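Long-range contact in cysteine hydrolase (PDB 3IRV), which probably acts as a hydrolase of the isochorismatase family, its natural substrate not being established: residues Val139-Cys153 and Tyr165-Tyr179. Sequence-based numbering, arbitrary orientation.
Sequences VDTIIVCGTVTNVCC and YKVIALSDANAAMDY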
ATOM      1  N   VAL A 139       2.099  17.439 -14.204  1.00 12.28           N
ATOM      2  CA  VAL A 139       1.013  16.455 -14.137  1.00 12.00           C
ATOM      3  C   VAL A 139       0.558  16.309 -12.696  1.00 16.58           C
ATOM      4  O   VAL A 139       1.395  16.249 -11.792  1.00 14.81           O
ATOM      5  CB  VAL A 139       1.495  15.088 -14.655  1.00 12.63           C
ATOM      6  CG1 VAL A 139       0.515  13.968 -14.280  1.00 14.31           C
ATOM      7  CG2 VAL A 139       1.728  15.165 -16.168  1.00 16.99           C
ATOM      8  N   ASP A 140      -0.760  16.273 -12.487  1.00 13.86           N
ATOM      9  CA  ASP A 140      -1.292  16.003 -11.137  1.00 11.86           C
ATOM     10  C   ASP A 140      -2.333  14.879 -11.112  1.00 11.88           C
ATOM     11  O   ASP A 140      -2.932  14.594 -10.063  1.00 14.90           O
ATOM     12  CB  ASP A 140      -1.847  17.282 -10.485  1.00 15.76           C
ATOM     13  CG  ASP A 140      -3.162  17.748 -11.101  1.00 15.40           C
ATOM     14  OD1 ASP A 140      -3.593  17.224 -12.147  1.00 14.70           O
ATOM     15  OD2 ASP A 140      -3.776  18.679 -10.523  1.00 21.32           O
ATOM     16  N   THR A 141      -2.542  14.260 -12.271  1.00 12.85           N
ATOM     17  CA  THR A 141      -3.533  13.207 -12.397  1.00 13.18           C
ATOM     18  C   THR A 141      -2.896  12.028 -13.111  1.00 14.29           C
ATOM     19  O   THR A 141      -2.279  12.196 -14.179  1.00 13.13           O
ATOM     20  CB  THR A 141      -4.758  13.710 -13.178  1.00 16.63           C
ATOM     21  OG1 THR A 141      -5.269  14.886 -12.531  1.00 14.78           O
ATOM     22  CG2 THR A 141      -5.840  12.611 -13.246  1.00 14.63           C
ATOM     23  N   ILE A 142      -3.004  10.843 -12.508  1.00 12.96           N
ATOM     24  CA  ILE A 142      -2.413   9.633 -13.102  1.00 12.36           C
ATOM     25  C   ILE A 142      -3.439   8.514 -13.255  1.00 12.64           C
ATOM     26  O   ILE A 142      -4.247   8.279 -12.354  1.00 12.03           O
ATOM     27  CB  ILE A 142      -1.162   9.133 -12.319  1.00 13.05           C
ATOM     28  CG1 ILE A 142      -1.492   8.807 -10.847  1.00 15.00           C
ATOM     29  CG2 ILE A 142      -0.004  10.162 -12.390  1.00 14.39           C
ATOM     30  CD1 ILE A 142      -0.289   8.222 -10.048  1.00 14.73           C
ATOM     31  N   ILE A 143      -3.367   7.818 -14.396  1.00 10.82           N
ATOM     32  CA  ILE A 143      -4.264   6.694 -14.693  1.00 10.95           C
ATOM     33  C   ILE A 143      -3.403   5.440 -14.597  1.00 12.97           C
ATOM     34  O   ILE A 143      -2.411   5.338 -15.333  1.00 13.89           O
ATOM     35  CB  ILE A 143      -4.799   6.820 -16.144  1.00 12.99           C
ATOM     36  CG1 ILE A 143      -5.663   8.089 -16.251  1.00 14.46           C
ATOM     37  CG2 ILE A 143      -5.607   5.584 -16.548  1.00 16.96           C
ATOM     38  CD1 ILE A 143      -5.954   8.512 -17.699  1.00 18.09           C
ATOM     39  N   VAL A 144      -3.773   4.491 -13.726  1.00 13.17           N
ATOM     40  CA  VAL A 144      -2.903   3.353 -13.426  1.00 11.65           C
ATOM     41  C   VAL A 144      -3.505   2.078 -14.003  1.00 12.18           C
ATOM     42  O   VAL A 144      -4.703   1.798 -13.791  1.00 12.48           O
ATOM     43  CB  VAL A 144      -2.687   3.203 -11.901  1.00 13.60           C
ATOM     44  CG1 VAL A 144      -1.919   1.911 -11.572  1.00 13.88           C
ATOM     45  CG2 VAL A 144      -1.944   4.444 -11.350  1.00 12.63           C
ATOM     46  N   CYS A 145      -2.681   1.350 -14.758  1.00 13.33           N
ATOM     47  CA  CYS A 145      -3.027   0.025 -15.261  1.00 13.26           C
ATOM     48  C   CYS A 145      -1.804  -0.877 -15.180  1.00 12.35           C
ATOM     49  O   CYS A 145      -0.693  -0.384 -14.916  1.00 12.00           O
ATOM     50  CB  CYS A 145      -3.526   0.134 -16.700  1.00 13.65           C
ATOM     51  SG  CYS A 145      -2.250   0.780 -17.874  1.00 15.02           S
ATOM     52  N   GLY A 146      -1.996  -2.186 -15.378  1.00 11.90           N
ATOM     53  CA  GLY A 146      -0.871  -3.129 -15.350  1.00 12.78           C
ATOM     54  C   GLY A 146      -1.030  -4.228 -14.325  1.00 14.20           C
ATOM     55  O   GLY A 146      -2.133  -4.669 -14.097  1.00 12.84           O
ATOM     56  N   THR A 147       0.082  -4.669 -13.706  1.00 13.04           N
ATOM     57  CA  THR A 147       0.041  -5.816 -12.788  1.00 12.56           C
ATOM     58  C   THR A 147       1.173  -5.612 -11.737  1.00 14.92           C
ATOM     59  O   THR A 147       2.158  -4.943 -12.057  1.00 13.74           O
ATOM     60  CB  THR A 147       0.214  -7.166 -13.601  1.00 14.62           C
ATOM     61  OG1 THR A 147      -0.242  -8.295 -12.835  1.00 14.45           O
ATOM     62  CG2 THR A 147       1.691  -7.399 -13.996  1.00 13.64           C
ATOM     63  N   VAL A 148       1.076  -6.135 -10.497  1.00 13.87           N
ATOM     64  CA  VAL A 148      -0.062  -6.872  -9.946  1.00 14.05           C
ATOM     65  C   VAL A 148      -0.983  -5.909  -9.185  1.00 14.61           C
ATOM     66  O   VAL A 148      -0.508  -5.040  -8.435  1.00 12.76           O
ATOM     67  CB  VAL A 148       0.441  -8.038  -9.035  1.00 13.02           C
ATOM     68  CG1 VAL A 148      -0.708  -8.845  -8.461  1.00 18.00           C
ATOM     69  CG2 VAL A 148       1.406  -8.947  -9.818  1.00 18.31           C
ATOM     70  N   THR A 149      -2.296  -6.069  -9.369  1.00 13.48           N
ATOM     71  CA  THR A 149      -3.272  -5.099  -8.855  1.00 11.82           C
ATOM     72  C   THR A 149      -2.982  -4.632  -7.448  1.00 13.45           C
ATOM     73  O   THR A 149      -2.907  -3.426  -7.197  1.00 13.67           O
ATOM     74  CB  THR A 149      -4.709  -5.658  -8.917  1.00 14.51           C
ATOM     75  OG1 THR A 149      -4.981  -6.070 -10.268  1.00 14.40           O
ATOM     76  CG2 THR A 149      -5.722  -4.598  -8.476  1.00 18.16           C
ATOM     77  N   ASN A 150      -2.826  -5.587  -6.535  1.00 10.79           N
ATOM     78  CA  ASN A 150      -2.747  -5.253  -5.104  1.00 13.19           C
ATOM     79  C   ASN A 150      -1.316  -4.994  -4.643  1.00 14.73           C
ATOM     80  O   ASN A 150      -1.093  -4.622  -3.476  1.00 13.81           O
ATOM     81  CB  ASN A 150      -3.333  -6.376  -4.255  1.00 14.03           C
ATOM     82  CG  ASN A 150      -2.592  -7.676  -4.438  1.00 13.36           C
ATOM     83  OD1 ASN A 150      -2.348  -8.115  -5.579  1.00 15.54           O
ATOM     84  ND2 ASN A 150      -2.240  -8.314  -3.333  1.00 16.53           N
ATOM     85  N   VAL A 151      -0.350  -5.215  -5.534  1.00 14.98           N
ATOM     86  CA  VAL A 151       1.042  -5.140  -5.133  1.00 13.88           C
ATOM     87  C   VAL A 151       1.665  -3.916  -5.795  1.00 13.44           C
ATOM     88  O   VAL A 151       1.550  -2.824  -5.244  1.00 14.17           O
ATOM     89  CB  VAL A 151       1.819  -6.440  -5.401  1.00 12.85           C
ATOM     90  CG1 VAL A 151       3.202  -6.356  -4.751  1.00 15.70           C
ATOM     91  CG2 VAL A 151       1.067  -7.674  -4.833  1.00 12.18           C
ATOM     92  N   CYS A 152       2.269  -4.060  -6.974  1.00 11.74           N
ATOM     93  CA  CYS A 152       2.885  -2.881  -7.599  1.00 11.11           C
ATOM     94  C   CYS A 152       1.875  -1.813  -8.020  1.00 11.22           C
ATOM     95  O   CYS A 152       2.152  -0.616  -7.876  1.00 13.09           O
ATOM     96  CB  CYS A 152       3.698  -3.278  -8.808  1.00 13.57           C
ATOM     97  SG  CYS A 152       5.070  -4.351  -8.309  1.00 21.46           S
ATOM     98  N   CYS A 153       0.708  -2.213  -8.548  1.00 10.61           N
ATOM     99  CA  CYS A 153      -0.280  -1.202  -8.948  1.00  9.89           C
ATOM    100  C   CYS A 153      -0.781  -0.448  -7.705  1.00 12.95           C
ATOM    101  O   CYS A 153      -0.693   0.797  -7.645  1.00 12.53           O
ATOM    102  CB  CYS A 153      -1.445  -1.841  -9.720  1.00  9.97           C
ATOM    103  SG  CYS A 153      -0.806  -2.691 -11.166  1.00 13.87           S
ATOM    104  N   TYR A 165      -1.394  13.282  -5.676  1.00 11.34           N
ATOM    105  CA  TYR A 165      -1.857  13.031  -7.038  1.00 11.41           C
ATOM    106  C   TYR A 165      -3.309  12.572  -6.988  1.00 14.64           C
ATOM    107  O   TYR A 165      -3.731  11.896  -6.042  1.00 13.38           O
ATOM    108  CB  TYR A 165      -1.011  11.953  -7.725  1.00 11.66           C
ATOM    109  CG  TYR A 165       0.380  12.422  -8.104  1.00 12.35           C
ATOM    110  CD1 TYR A 165       0.591  13.146  -9.281  1.00 15.34           C
ATOM    111  CD2 TYR A 165       1.470  12.160  -7.285  1.00 11.55           C
ATOM    112  CE1 TYR A 165       1.866  13.609  -9.648  1.00 11.36           C
ATOM    113  CE2 TYR A 165       2.748  12.582  -7.654  1.00 12.80           C
ATOM    114  CZ  TYR A 165       2.930  13.314  -8.823  1.00 13.27           C
ATOM    115  OH  TYR A 165       4.189  13.734  -9.185  1.00 14.91           O
ATOM    116  N   LYS A 166      -4.048  12.976  -8.025  1.00 11.07           N
ATOM    117  CA  LYS A 166      -5.387  12.497  -8.278  0.50 12.64           C
ATOM    118  C   LYS A 166      -5.249  11.193  -9.066  1.00 12.72           C
ATOM    119  O   LYS A 166      -4.816  11.193 -10.242  1.00 13.84           O
ATOM    120  CB  LYS A 166      -6.149  13.576  -9.062  0.50 13.52           C
ATOM    121  CG  LYS A 166      -6.140  14.934  -8.334  0.50 16.10           C
ATOM    122  CD  LYS A 166      -6.743  16.068  -9.169  0.50 14.35           C
ATOM    123  CE  LYS A 166      -6.819  17.337  -8.333  0.50 24.62           C
ATOM    124  NZ  LYS A 166      -6.906  18.574  -9.161  0.50 25.76           N
ATOM    125  N   VAL A 167      -5.582  10.074  -8.426  1.00 10.71           N
ATOM    126  CA  VAL A 167      -5.299   8.762  -9.024  1.00 10.87           C
ATOM    127  C   VAL A 167      -6.584   8.101  -9.536  1.00 12.34           C
ATOM    128  O   VAL A 167      -7.596   8.063  -8.826  1.00 12.87           O
ATOM    129  CB  VAL A 167      -4.615   7.824  -8.010  1.00 10.00           C
ATOM    130  CG1 VAL A 167      -4.215   6.491  -8.690  1.00 16.01           C
ATOM    131  CG2 VAL A 167      -3.368   8.482  -7.433  1.00 12.53           C
ATOM    132  N   ILE A 168      -6.520   7.587 -10.763  1.00 12.50           N
ATOM    133  CA  ILE A 168      -7.615   6.820 -11.371  1.00 13.03           C
ATOM    134  C   ILE A 168      -7.092   5.416 -11.625  1.00 16.10           C
ATOM    135  O   ILE A 168      -6.095   5.251 -12.348  1.00 15.39           O
ATOM    136  CB  ILE A 168      -8.030   7.393 -12.726  1.00 14.39           C
ATOM    137  CG1 ILE A 168      -8.479   8.848 -12.574  1.00 15.53           C
ATOM    138  CG2 ILE A 168      -9.150   6.535 -13.305  1.00 16.27           C
ATOM    139  CD1 ILE A 168      -8.722   9.551 -13.901  1.00 17.19           C
ATOM    140  N   ALA A 169      -7.724   4.420 -11.000  1.00 11.70           N
ATOM    141  CA  ALA A 169      -7.384   3.012 -11.265  1.00 11.28           C
ATOM    142  C   ALA A 169      -8.413   2.429 -12.224  1.00 13.62           C
ATOM    143  O   ALA A 169      -9.627   2.613 -12.048  1.00 14.17           O
ATOM    144  CB  ALA A 169      -7.376   2.184  -9.961  1.00 12.22           C
ATOM    145  N   LEU A 170      -7.933   1.709 -13.223  1.00 12.69           N
ATOM    146  CA  LEU A 170      -8.845   1.118 -14.226  1.00  9.60           C
ATOM    147  C   LEU A 170      -9.251  -0.303 -13.793  1.00 12.71           C
ATOM    148  O   LEU A 170      -8.411  -1.226 -13.707  1.00 14.17           O
ATOM    149  CB  LEU A 170      -8.155   1.109 -15.590  1.00 12.10           C
ATOM    150  CG  LEU A 170      -7.799   2.512 -16.104  1.00 13.44           C
ATOM    151  CD1 LEU A 170      -7.160   2.384 -17.479  1.00 12.38           C
ATOM    152  CD2 LEU A 170      -9.029   3.404 -16.145  1.00 14.19           C
ATOM    153  N   SER A 171     -10.545  -0.484 -13.500  1.00 12.92           N
ATOM    154  CA  SER A 171     -11.057  -1.768 -13.039  1.00 11.51           C
ATOM    155  C   SER A 171     -10.816  -2.936 -13.994  1.00 13.96           C
ATOM    156  O   SER A 171     -10.597  -4.068 -13.537  1.00 15.29           O
ATOM    157  CB  SER A 171     -12.547  -1.660 -12.711  1.00 14.12           C
ATOM    158  OG  SER A 171     -13.248  -1.272 -13.864  1.00 13.93           O
ATOM    159  N   ASP A 172     -10.801  -2.666 -15.298  1.00 11.61           N
ATOM    160  CA  ASP A 172     -10.657  -3.747 -16.275  1.00 14.85           C
ATOM    161  C   ASP A 172      -9.250  -3.791 -16.899  1.00 13.76           C
ATOM    162  O   ASP A 172      -9.021  -4.485 -17.908  1.00 14.79           O
ATOM    163  CB  ASP A 172     -11.751  -3.630 -17.347  1.00 16.57           C
ATOM    164  CG  ASP A 172     -11.643  -2.356 -18.175  1.00 24.79           C
ATOM    165  OD1 ASP A 172     -11.108  -1.324 -17.694  1.00 16.75           O
ATOM    166  OD2 ASP A 172     -12.103  -2.377 -19.339  1.00 28.71           O
ATOM    167  N   ALA A 173      -8.304  -3.058 -16.302  1.00 13.16           N
ATOM    168  CA  ALA A 173      -6.953  -3.015 -16.856  1.00 12.51           C
ATOM    169  C   ALA A 173      -5.867  -3.144 -15.793  1.00 13.91           C
ATOM    170  O   ALA A 173      -4.731  -2.716 -16.005  1.00 11.94           O
ATOM    171  CB  ALA A 173      -6.745  -1.784 -17.732  1.00 15.63           C
ATOM    172  N   ASN A 174      -6.206  -3.776 -14.673  1.00 12.19           N
ATOM    173  CA  ASN A 174      -5.241  -4.140 -13.635  1.00 10.64           C
ATOM    174  C   ASN A 174      -5.466  -5.609 -13.354  1.00 14.24           C
ATOM    175  O   ASN A 174      -6.603  -6.024 -13.117  1.00 14.51           O
ATOM    176  CB  ASN A 174      -5.465  -3.314 -12.351  1.00 13.36           C
ATOM    177  CG  ASN A 174      -4.893  -1.890 -12.467  1.00 13.22           C
ATOM    178  OD1 ASN A 174      -3.694  -1.679 -12.264  1.00 16.10           O
ATOM    179  ND2 ASN A 174      -5.746  -0.925 -12.837  1.00 12.51           N
ATOM    180  N   ALA A 175      -4.386  -6.377 -13.369  1.00 11.07           N
ATOM    181  CA  ALA A 175      -4.465  -7.845 -13.249  1.00 11.54           C
ATOM    182  C   ALA A 175      -3.931  -8.343 -11.912  1.00 13.90           C
ATOM    183  O   ALA A 175      -2.805  -8.019 -11.554  1.00 13.26           O
ATOM    184  CB  ALA A 175      -3.647  -8.491 -14.373  1.00 14.15           C
ATOM    185  N   ALA A 176      -4.734  -9.146 -11.202  1.00 14.19           N
ATOM    186  CA  ALA A 176      -4.322  -9.708  -9.923  1.00 12.79           C
ATOM    187  C   ALA A 176      -3.940 -11.187 -10.055  1.00 16.10           C
ATOM    188  O   ALA A 176      -4.255 -11.841 -11.060  1.00 14.26           O
ATOM    189  CB  ALA A 176      -5.438  -9.545  -8.888  1.00 11.86           C
ATOM    190  N   MET A 177      -3.265 -11.697  -9.030  1.00 13.97           N
ATOM    191  CA  MET A 177      -2.835 -13.087  -9.052  0.50 17.04           C
ATOM    192  C   MET A 177      -3.405 -13.833  -7.854  1.00 14.71           C
ATOM    193  O   MET A 177      -3.769 -13.233  -6.842  1.00 16.33           O
ATOM    194  CB  MET A 177      -1.304 -13.186  -9.095  0.50 17.52           C
ATOM    195  CG  MET A 177      -0.598 -12.887  -7.775  0.50 16.74           C
ATOM    196  SD  MET A 177       1.199 -13.062  -7.889  0.50 18.31           S
ATOM    197  CE  MET A 177       1.391 -14.623  -8.772  0.50  9.63           C
ATOM    198  N   ASP A 178      -3.541 -15.148  -8.009  1.00 16.40           N
ATOM    199  CA  ASP A 178      -3.972 -16.034  -6.907  1.00 17.53           C
ATOM    200  C   ASP A 178      -2.826 -16.124  -5.914  1.00 17.67           C
ATOM    201  O   ASP A 178      -1.682 -16.006  -6.310  1.00 19.60           O
ATOM    202  CB  ASP A 178      -4.196 -17.459  -7.437  1.00 19.57           C
ATOM    203  CG  ASP A 178      -5.274 -17.539  -8.515  1.00 26.98           C
ATOM    204  OD1 ASP A 178      -6.428 -17.156  -8.261  1.00 22.69           O
ATOM    205  OD2 ASP A 178      -4.964 -18.014  -9.630  1.00 41.39           O
ATOM    206  N   TYR A 179      -3.128 -16.387  -4.647  1.00 14.75           N
ATOM    207  CA  TYR A 179      -2.104 -16.636  -3.629  1.00 13.36           C
ATOM    208  C   TYR A 179      -2.329 -18.022  -3.047  1.00 18.59           C
ATOM    209  O   TYR A 179      -3.473 -18.463  -2.984  1.00 18.34           O
ATOM    210  CB  TYR A 179      -2.245 -15.650  -2.462  1.00 14.44           C
ATOM    211  CG  TYR A 179      -1.720 -14.262  -2.762  1.00 12.01           C
ATOM    212  CD1 TYR A 179      -0.360 -14.038  -2.946  1.00 17.47           C
ATOM    213  CD2 TYR A 179      -2.602 -13.178  -2.880  1.00 15.32           C
ATOM    214  CE1 TYR A 179       0.125 -12.762  -3.235  1.00 17.06           C
ATOM    215  CE2 TYR A 179      -2.127 -11.879  -3.153  1.00 14.34           C
ATOM    216  CZ  TYR A 179      -0.760 -11.691  -3.323  1.00 19.18           C
ATOM    217  OH  TYR A 179      -0.297 -10.429  -3.607  1.00 17.00           O
TER
HETATM  218  O   HOH W   1      -2.574 -10.617  -6.522  1.00 19.68           O
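Asn150 ND2 meets the Tyr179 ring at its edge, in the ring plane, and donates to Tyr179 OH at 2.9 Å; the hydroxyl also lies in the amide plane of Asn150, and Tyr202 of the second subunit packs edge-to-face with this ring. Asn150 OD1 accepts from a water that in turn accepts from Met177 N, so both ends of the amide are held. The Tyr165 ring has Val139 O at its edge, 3.4 Å from Tyr165 CE1; Arg135 makes a cation-pi contact with it, and its hydroxyl hydrogen-bonds Asp131. Between these rings, strands 141-145 and 166-170 run parallel, their axes 4.8 Å apart at 23°, as neighbours in a right-handed beta-alpha-beta crossover through helix 149-162, within the parallel sheet of the isochorismatase fold. Ile142 CG1 and Val167 CG2 lie side by side at 3.9 Å. At the type I turn Leu170-Ala173, Asn174 ties the turn to the neighbouring strand: with CG anti to the carbonyl carbon (chi1 -78°), ND2 reaches Leu170 O (2.8 Å) and, from above the carbonyl plane, Val144 O (3.1 Å), which Leu170 N also reaches. Flanking the cis Thr147-Val148 peptide, Thr147 OG1 and Thr149 N donate to Ala175 O from opposite faces of its plane.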